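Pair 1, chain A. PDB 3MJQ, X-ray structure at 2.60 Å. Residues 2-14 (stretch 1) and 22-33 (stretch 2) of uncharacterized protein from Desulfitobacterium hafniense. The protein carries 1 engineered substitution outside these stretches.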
# COMPACT_ATOMS: atom_id res chain seq x y z
N LYS A 2 1.16 -10.51 5.66
CA LYS A 2 2.18 -11.32 4.93
C LYS A 2 3.60 -11.00 5.44
O LYS A 2 3.79 -9.99 6.11
CB LYS A 2 2.07 -11.05 3.41
N ASN A 3 4.57 -11.86 5.13
CA ASN A 3 5.97 -11.66 5.54
C ASN A 3 6.56 -10.61 4.62
O ASN A 3 7.58 -9.98 4.92
CB ASN A 3 6.76 -12.97 5.42
N PHE A 4 5.88 -10.44 3.49
CA PHE A 4 6.25 -9.48 2.47
C PHE A 4 6.31 -8.07 3.05
O PHE A 4 7.39 -7.50 3.16
CB PHE A 4 5.23 -9.52 1.33
CG PHE A 4 5.51 -8.52 0.25
CD1 PHE A 4 6.64 -8.64 -0.56
CD2 PHE A 4 4.66 -7.44 0.04
CE1 PHE A 4 6.93 -7.69 -1.55
CE2 PHE A 4 4.93 -6.48 -0.94
CZ PHE A 4 6.07 -6.61 -1.75
N LEU A 5 5.15 -7.50 3.39
CA LEU A 5 5.00 -6.16 3.98
C LEU A 5 6.13 -5.79 4.94
O LEU A 5 6.59 -4.66 4.97
CB LEU A 5 3.67 -6.08 4.73
CG LEU A 5 2.50 -6.46 3.81
CD1 LEU A 5 1.21 -6.33 4.58
CD2 LEU A 5 2.52 -5.59 2.55
N GLU A 6 6.54 -6.75 5.76
CA GLU A 6 7.65 -6.61 6.71
C GLU A 6 8.88 -6.00 6.00
O GLU A 6 9.71 -5.32 6.61
CB GLU A 6 8.02 -7.99 7.26
CG GLU A 6 8.87 -7.91 8.52
CD GLU A 6 8.12 -7.28 9.72
OE1 GLU A 6 6.88 -7.60 9.78
OE2 GLU A 6 8.79 -6.54 10.53
N THR A 7 8.98 -6.25 4.70
CA THR A 7 10.09 -5.76 3.88
C THR A 7 9.96 -4.35 3.26
O THR A 7 10.78 -3.95 2.44
CB THR A 7 10.41 -6.76 2.76
OG1 THR A 7 9.32 -6.80 1.83
CG2 THR A 7 10.63 -8.13 3.36
N ILE A 8 8.96 -3.60 3.68
CA ILE A 8 8.79 -2.25 3.16
C ILE A 8 9.21 -1.27 4.25
O ILE A 8 8.85 -1.43 5.41
CB ILE A 8 7.34 -2.04 2.75
CG1 ILE A 8 7.02 -3.03 1.62
CG2 ILE A 8 7.11 -0.60 2.35
CD1 ILE A 8 5.63 -2.96 1.07
N GLU A 9 10.02 -0.27 3.89
CA GLU A 9 10.52 0.68 4.87
C GLU A 9 9.41 1.55 5.48
O GLU A 9 9.53 2.03 6.61
CB GLU A 9 11.60 1.58 4.25
CG GLU A 9 12.79 0.86 3.58
CD GLU A 9 13.54 -0.12 4.49
OE1 GLU A 9 12.98 -1.19 4.83
OE2 GLU A 9 14.71 0.17 4.86
N ASP A 10 8.34 1.75 4.73
CA ASP A 10 7.23 2.54 5.24
C ASP A 10 6.40 1.77 6.26
O ASP A 10 6.25 0.55 6.16
CB ASP A 10 6.33 2.99 4.09
CG ASP A 10 6.90 4.16 3.32
OD1 ASP A 10 8.13 4.38 3.37
OD2 ASP A 10 6.11 4.87 2.66
N MSE A 11 5.86 2.50 7.22
CA MSE A 11 5.05 1.91 8.28
C MSE A 11 3.68 1.44 7.76
O MSE A 11 2.95 2.18 7.09
CB MSE A 11 4.86 2.92 9.42
CG MSE A 11 6.13 3.37 10.12
SE MSE A 11 5.80 4.85 11.34
CE MSE A 11 5.81 6.32 10.04
N ILE A 12 3.37 0.18 8.05
CA ILE A 12 2.13 -0.39 7.61
C ILE A 12 1.43 -0.94 8.82
O ILE A 12 2.02 -1.67 9.60
CB ILE A 12 2.33 -1.56 6.63
CG1 ILE A 12 2.81 -1.03 5.28
CG2 ILE A 12 1.02 -2.32 6.46
CD1 ILE A 12 3.17 -2.12 4.31
N LEU A 13 0.17 -0.57 8.95
CA LEU A 13 -0.67 -1.01 10.04
C LEU A 13 -1.99 -1.42 9.45
O LEU A 13 -2.39 -0.95 8.38
CB LEU A 13 -0.93 0.14 11.02
CG LEU A 13 0.22 0.91 11.67
CD1 LEU A 13 -0.34 2.11 12.43
CD2 LEU A 13 1.00 0.00 12.63
N ILE A 14 -2.67 -2.33 10.13
CA ILE A 14 -3.99 -2.75 9.72
C ILE A 14 -4.75 -2.46 11.01
O ILE A 14 -4.40 -2.96 12.06
CB ILE A 14 -4.06 -4.26 9.36
CG1 ILE A 14 -3.58 -4.50 7.94
CG2 ILE A 14 -5.50 -4.73 9.42
CD1 ILE A 14 -2.11 -4.57 7.79
N LEU A 22 -4.48 -4.40 14.50
CA LEU A 22 -4.49 -5.80 14.10
C LEU A 22 -3.11 -6.24 13.60
O LEU A 22 -2.63 -7.32 13.95
CB LEU A 22 -5.54 -6.01 13.01
CG LEU A 22 -7.01 -6.06 13.42
CD1 LEU A 22 -7.25 -5.20 14.64
CD2 LEU A 22 -7.87 -5.60 12.26
N TYR A 23 -2.48 -5.39 12.78
CA TYR A 23 -1.15 -5.68 12.23
C TYR A 23 -0.23 -4.47 12.13
O TYR A 23 -0.68 -3.35 11.95
CB TYR A 23 -1.29 -6.26 10.83
CG TYR A 23 0.04 -6.47 10.16
CD1 TYR A 23 0.82 -7.58 10.46
CD2 TYR A 23 0.53 -5.55 9.24
CE1 TYR A 23 2.05 -7.76 9.86
CE2 TYR A 23 1.75 -5.72 8.63
CZ TYR A 23 2.51 -6.83 8.95
OH TYR A 23 3.73 -7.03 8.33
N ALA A 24 1.07 -4.72 12.24
CA ALA A 24 2.08 -3.67 12.15
C ALA A 24 3.39 -4.32 11.77
O ALA A 24 3.60 -5.49 12.06
CB ALA A 24 2.22 -2.96 13.47
N ASN A 25 4.26 -3.57 11.12
CA ASN A 25 5.55 -4.11 10.69
C ASN A 25 6.71 -3.51 11.45
O ASN A 25 6.59 -2.47 12.09
CB ASN A 25 5.74 -3.90 9.18
CG ASN A 25 5.74 -2.42 8.77
OD1 ASN A 25 5.59 -1.54 9.61
ND2 ASN A 25 5.90 -2.17 7.48
N THR A 26 7.85 -4.18 11.36
CA THR A 26 9.07 -3.76 12.05
C THR A 26 9.27 -2.24 12.00
O THR A 26 9.80 -1.62 12.94
CB THR A 26 10.31 -4.43 11.39
OG1 THR A 26 11.49 -4.21 12.16
CG2 THR A 26 10.48 -3.85 9.97
N ALA A 27 8.85 -1.65 10.89
CA ALA A 27 8.98 -0.23 10.63
C ALA A 27 8.34 0.62 11.71
O ALA A 27 8.88 1.67 12.08
CB ALA A 27 8.35 0.08 9.28
N VAL A 28 7.19 0.18 12.22
CA VAL A 28 6.49 0.93 13.24
C VAL A 28 7.30 0.95 14.54
O VAL A 28 7.68 2.01 15.02
CB VAL A 28 5.10 0.34 13.48
CG1 VAL A 28 4.28 1.27 14.31
CG2 VAL A 28 4.42 0.11 12.16
N PRO A 29 7.58 -0.23 15.12
CA PRO A 29 8.36 -0.23 16.36
C PRO A 29 9.62 0.60 16.18
O PRO A 29 9.91 1.51 16.95
CB PRO A 29 8.69 -1.70 16.55
CG PRO A 29 7.45 -2.36 16.04
CD PRO A 29 7.17 -1.60 14.77
N LYS A 30 10.34 0.27 15.13
CA LYS A 30 11.57 0.95 14.78
C LYS A 30 11.45 2.48 14.81
O LYS A 30 12.17 3.13 15.55
CB LYS A 30 12.03 0.46 13.41
CG LYS A 30 13.36 1.03 12.94
CD LYS A 30 13.76 0.48 11.58
CE LYS A 30 14.33 -0.92 11.66
NZ LYS A 30 13.41 -1.85 12.34
N LYS A 31 10.53 3.05 14.02
CA LYS A 31 10.35 4.51 13.94
C LYS A 31 9.62 5.21 15.09
O LYS A 31 9.95 6.34 15.44
CB LYS A 31 9.62 4.88 12.64
CG LYS A 31 10.25 4.31 11.40
CD LYS A 31 11.22 5.28 10.74
CE LYS A 31 10.48 6.31 9.90
NZ LYS A 31 11.40 7.16 9.10
N LEU A 32 8.63 4.55 15.68
CA LEU A 32 7.86 5.14 16.77
C LEU A 32 8.44 4.94 18.17
O LEU A 32 7.96 5.53 19.14
CB LEU A 32 6.43 4.59 16.70
CG LEU A 32 5.38 5.57 16.20
CD1 LEU A 32 5.97 6.60 15.23
CD2 LEU A 32 4.26 4.75 15.59
N GLY A 33 9.46 4.11 18.28
CA GLY A 33 10.07 3.89 19.58
C GLY A 33 9.29 2.99 20.53
O GLY A 33 9.69 2.81 21.67

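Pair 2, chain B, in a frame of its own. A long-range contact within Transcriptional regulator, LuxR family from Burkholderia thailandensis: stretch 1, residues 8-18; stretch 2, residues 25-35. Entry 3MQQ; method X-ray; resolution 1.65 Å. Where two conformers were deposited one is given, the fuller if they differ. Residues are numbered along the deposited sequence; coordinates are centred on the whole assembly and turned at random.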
# COMPACT_ATOMS: atom_id res chain seq x y z
N ALA B 8 6.04 11.09 -0.30
CA ALA B 8 5.44 9.85 0.20
C ALA B 8 5.24 8.85 -0.94
O ALA B 8 5.60 7.69 -0.82
CB ALA B 8 4.11 10.11 0.91
N PHE B 9 4.69 9.32 -2.04
CA PHE B 9 4.46 8.47 -3.21
C PHE B 9 5.77 7.78 -3.64
O PHE B 9 5.82 6.57 -3.85
CB PHE B 9 3.90 9.32 -4.36
CG PHE B 9 3.64 8.54 -5.63
CD1 PHE B 9 2.41 7.92 -5.83
CD2 PHE B 9 4.61 8.46 -6.62
CE1 PHE B 9 2.14 7.21 -7.03
CE2 PHE B 9 4.35 7.77 -7.84
CZ PHE B 9 3.10 7.14 -8.02
N HIS B 10 6.83 8.57 -3.78
CA HIS B 10 8.12 8.02 -4.21
C HIS B 10 8.89 7.19 -3.20
O HIS B 10 9.71 6.34 -3.60
CB HIS B 10 8.96 9.13 -4.83
CG HIS B 10 8.47 9.53 -6.19
ND1 HIS B 10 7.91 10.76 -6.46
CD2 HIS B 10 8.41 8.83 -7.35
CE1 HIS B 10 7.56 10.82 -7.73
NE2 HIS B 10 7.86 9.66 -8.29
N LEU B 11 8.63 7.41 -1.91
CA LEU B 11 9.31 6.71 -0.80
C LEU B 11 8.60 5.41 -0.43
O LEU B 11 9.21 4.55 0.23
CB LEU B 11 9.33 7.61 0.45
CG LEU B 11 10.08 7.17 1.72
CD1 LEU B 11 11.59 7.12 1.44
CD2 LEU B 11 9.78 8.11 2.89
N ALA B 12 7.33 5.27 -0.83
CA ALA B 12 6.48 4.18 -0.34
C ALA B 12 7.10 2.82 -0.54
O ALA B 12 7.65 2.55 -1.58
CB ALA B 12 5.08 4.22 -1.00
N PRO B 13 6.98 1.93 0.46
CA PRO B 13 7.61 0.62 0.45
C PRO B 13 6.87 -0.40 -0.40
O PRO B 13 7.23 -1.60 -0.39
CB PRO B 13 7.53 0.20 1.93
CG PRO B 13 6.38 0.94 2.48
CD PRO B 13 6.30 2.24 1.72
N ILE B 14 5.79 0.05 -1.03
CA ILE B 14 5.03 -0.78 -1.97
C ILE B 14 4.97 -0.06 -3.31
O ILE B 14 5.08 1.17 -3.39
CB ILE B 14 3.59 -1.08 -1.50
CG1 ILE B 14 2.80 0.22 -1.31
CG2 ILE B 14 3.60 -1.94 -0.23
CD1 ILE B 14 1.36 0.00 -1.00
N GLY B 15 4.76 -0.83 -4.36
CA GLY B 15 4.62 -0.26 -5.68
C GLY B 15 3.34 0.53 -5.79
O GLY B 15 2.28 0.07 -5.36
N LEU B 16 3.45 1.74 -6.31
CA LEU B 16 2.23 2.57 -6.51
C LEU B 16 2.15 3.03 -7.94
O LEU B 16 3.17 3.31 -8.61
CB LEU B 16 2.26 3.83 -5.63
CG LEU B 16 2.28 3.61 -4.13
CD1 LEU B 16 2.47 4.94 -3.44
CD2 LEU B 16 1.01 2.92 -3.67
N VAL B 17 0.92 3.15 -8.44
CA VAL B 17 0.67 3.60 -9.83
C VAL B 17 -0.48 4.56 -9.82
O VAL B 17 -1.50 4.29 -9.20
CB VAL B 17 0.29 2.42 -10.81
CG1 VAL B 17 -0.30 2.94 -12.15
CG2 VAL B 17 1.47 1.49 -11.06
N LEU B 18 -0.33 5.69 -10.52
CA LEU B 18 -1.46 6.53 -10.93
C LEU B 18 -1.79 6.13 -12.37
O LEU B 18 -0.94 6.22 -13.23
CB LEU B 18 -1.10 8.03 -10.84
CG LEU B 18 -0.40 8.44 -9.55
CD1 LEU B 18 -0.09 9.97 -9.56
CD2 LEU B 18 -1.28 8.06 -8.35
N GLU B 25 0.38 6.07 -15.70
CA GLU B 25 0.72 7.48 -15.95
C GLU B 25 1.86 7.95 -15.04
O GLU B 25 2.66 8.82 -15.43
CB GLU B 25 -0.51 8.38 -15.81
CG GLU B 25 -1.69 7.92 -16.64
CD GLU B 25 -1.55 8.30 -18.10
OE1 GLU B 25 -2.17 9.29 -18.50
OE2 GLU B 25 -0.82 7.61 -18.83
N ASP B 26 1.94 7.36 -13.85
CA ASP B 26 3.05 7.64 -12.95
C ASP B 26 3.23 6.44 -12.06
O ASP B 26 2.29 5.68 -11.85
CB ASP B 26 2.79 8.92 -12.13
CG ASP B 26 4.04 9.48 -11.49
OD1 ASP B 26 5.18 9.00 -11.74
OD2 ASP B 26 3.90 10.46 -10.72
N CYS B 27 4.45 6.24 -11.57
CA CYS B 27 4.71 5.14 -10.66
C CYS B 27 5.93 5.47 -9.83
O CYS B 27 6.68 6.44 -10.10
CB CYS B 27 4.89 3.79 -11.41
SG CYS B 27 6.48 3.61 -12.32
N ASN B 28 6.13 4.68 -8.80
CA ASN B 28 7.29 4.88 -7.95
C ASN B 28 8.42 3.87 -8.22
O ASN B 28 8.26 2.91 -9.02
CB ASN B 28 6.90 4.93 -6.45
CG ASN B 28 6.30 3.63 -5.93
OD1 ASN B 28 6.23 2.61 -6.62
ND2 ASN B 28 5.85 3.68 -4.67
N ASP B 29 9.54 4.10 -7.53
CA ASP B 29 10.73 3.25 -7.68
C ASP B 29 10.44 1.81 -7.22
O ASP B 29 10.98 0.87 -7.78
CB ASP B 29 11.97 3.84 -6.96
CG ASP B 29 12.73 4.85 -7.82
OD1 ASP B 29 12.43 5.00 -9.02
OD2 ASP B 29 13.67 5.48 -7.30
N GLU B 30 9.59 1.63 -6.19
CA GLU B 30 9.27 0.28 -5.75
C GLU B 30 8.61 -0.54 -6.84
O GLU B 30 8.91 -1.75 -6.98
CB GLU B 30 8.44 0.28 -4.46
CG GLU B 30 8.18 -1.12 -3.80
CD GLU B 30 9.43 -1.91 -3.46
OE1 GLU B 30 10.45 -1.29 -3.12
OE2 GLU B 30 9.38 -3.17 -3.51
N LEU B 31 7.69 0.07 -7.59
CA LEU B 31 7.06 -0.65 -8.72
C LEU B 31 8.11 -1.11 -9.73
O LEU B 31 8.09 -2.27 -10.19
CB LEU B 31 5.99 0.20 -9.42
CG LEU B 31 5.28 -0.68 -10.46
CD1 LEU B 31 4.24 -1.61 -9.80
CD2 LEU B 31 4.67 0.15 -11.58
N ALA B 32 9.04 -0.21 -10.07
CA ALA B 32 10.17 -0.51 -10.95
C ALA B 32 10.98 -1.70 -10.41
O ALA B 32 11.37 -2.59 -11.17
CB ALA B 32 11.06 0.70 -11.12
N ALA B 33 11.23 -1.69 -9.10
CA ALA B 33 12.00 -2.75 -8.44
C ALA B 33 11.29 -4.08 -8.60
O ALA B 33 11.92 -5.07 -9.01
CB ALA B 33 12.26 -2.41 -6.95
N ILE B 34 9.98 -4.09 -8.33
CA ILE B 34 9.21 -5.33 -8.39
C ILE B 34 9.30 -5.93 -9.79
O ILE B 34 9.52 -7.14 -9.96
CB ILE B 34 7.73 -5.11 -8.01
CG1 ILE B 34 7.59 -4.69 -6.53
CG2 ILE B 34 6.90 -6.36 -8.33
CD1 ILE B 34 6.22 -4.09 -6.18
N PHE B 35 9.17 -5.06 -10.80
CA PHE B 35 9.14 -5.52 -12.19
C PHE B 35 10.50 -5.55 -12.89
O PHE B 35 10.59 -5.77 -14.10
CB PHE B 35 8.05 -4.78 -12.97
CG PHE B 35 6.67 -5.22 -12.59
CD1 PHE B 35 6.12 -6.38 -13.14
CD2 PHE B 35 5.96 -4.54 -11.61
CE1 PHE B 35 4.85 -6.82 -12.75
CE2 PHE B 35 4.69 -4.95 -11.23
CZ PHE B 35 4.15 -6.12 -11.79
O HOH W 1 9.20 3.63 -3.77
O HOH W 2 10.11 6.47 -6.38

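Superposing N, CA and C of 14 central residues brings pair 2 onto pair 1 with an RMSD of 0.5 Å, so the two contacts share one backbone path. In each, the strand segment in stretch 1 (A:Met11 to A:Ile14; B:Gly15 to B:Leu18) pairs antiparallel with the start of stretch 2, which then leads into a helix lying across that strand. The angle between the N-to-C directions of strand and helix is 120° in pair 1 and 114° in pair 2, but the axes approach to 7.8 Å in the first and 6.1 Å in the second.

The register is the same. A:Leu13 faces A:Ala24 as B:Val17 faces B:Cys27, both non-hydrogen-bonded pairs with CA-CA distances of 4.4 Å. The next pair is hydrogen-bonded: A:Ile14 N to A:Tyr23 O is 2.9 Å, as is B:Leu18 N to B:Asp26 O, and the return bonds, A:Tyr23 N to A:Ile14 O and B:Asp26 N to B:Leu18 O, are both 3.2 Å.

The most closely superposed side chain is the asparagine after the strand of stretch 2. A:Asn25 and B:Asn28 superpose to 0.2 Å in both CA and side-chain centre, with chi1 in the p well (61° and 64°). Each amide reads the backbone opposite through two groups. Its oxygen accepts from the strand: A:Ile12 N to A:Asn25 OD1 is 3.2 Å, B:Leu16 N to B:Asn28 OD1 2.9 Å. Its nitrogen donates two residues earlier in the matched positions, with A:Asn25 ND2 to A:Asp10 O at 3.0 Å and B:Asn28 ND2 to B:Ile14 O at 2.9 Å. B:Asn28 ND2 also donates to B:Phe9 O at 3.0 Å, and its OD1 caps the helix by accepting from B:Leu31 N at 3.1 Å.

Around this fixed point the packing differs. At the start of the strand, A:Met11, a selenomethionine, matches B:Gly15. A:Met11 fills its space against the helix, with CB 3.9 Å from A:Val28 CG2 and SE 4.3 Å from A:Leu32 CD1. In pair 2 the helix itself comes close: B:Gly15 CA lies 3.6 Å from B:Leu31 N, and an ideal CB would sit only 3.1 Å from B:Leu31 CD1. The small residue thus accompanies the shorter interaxial distance. The bulk is redistributed at the matched A:Ala27 and B:Glu30: A:Ala27 CB is 3.5 Å from A:Glu9 O, whereas the longer B:Glu30 lays CG 3.4 Å from B:Ile14 C.

On the sheet face carrying A:Ile14 and A:Tyr23, apolar contact dominates, with A:Ile14 CD1 3.2 Å from A:Tyr23 CD2. The matched B:Leu18 CD1 comes closest to the CB of B:Asp26, at 4.0 Å. At the residue after the asparagine, A:Thr26 N donates to A:Glu6 OE2 at 2.7 Å, although that oxygen is crowded in the model. At the matched B:Asp29, N instead donates to water 2, which donates to B:His10 O, at 2.7 Å from B:Asp29 N to the water oxygen and 2.8 Å from that oxygen to B:His10 O.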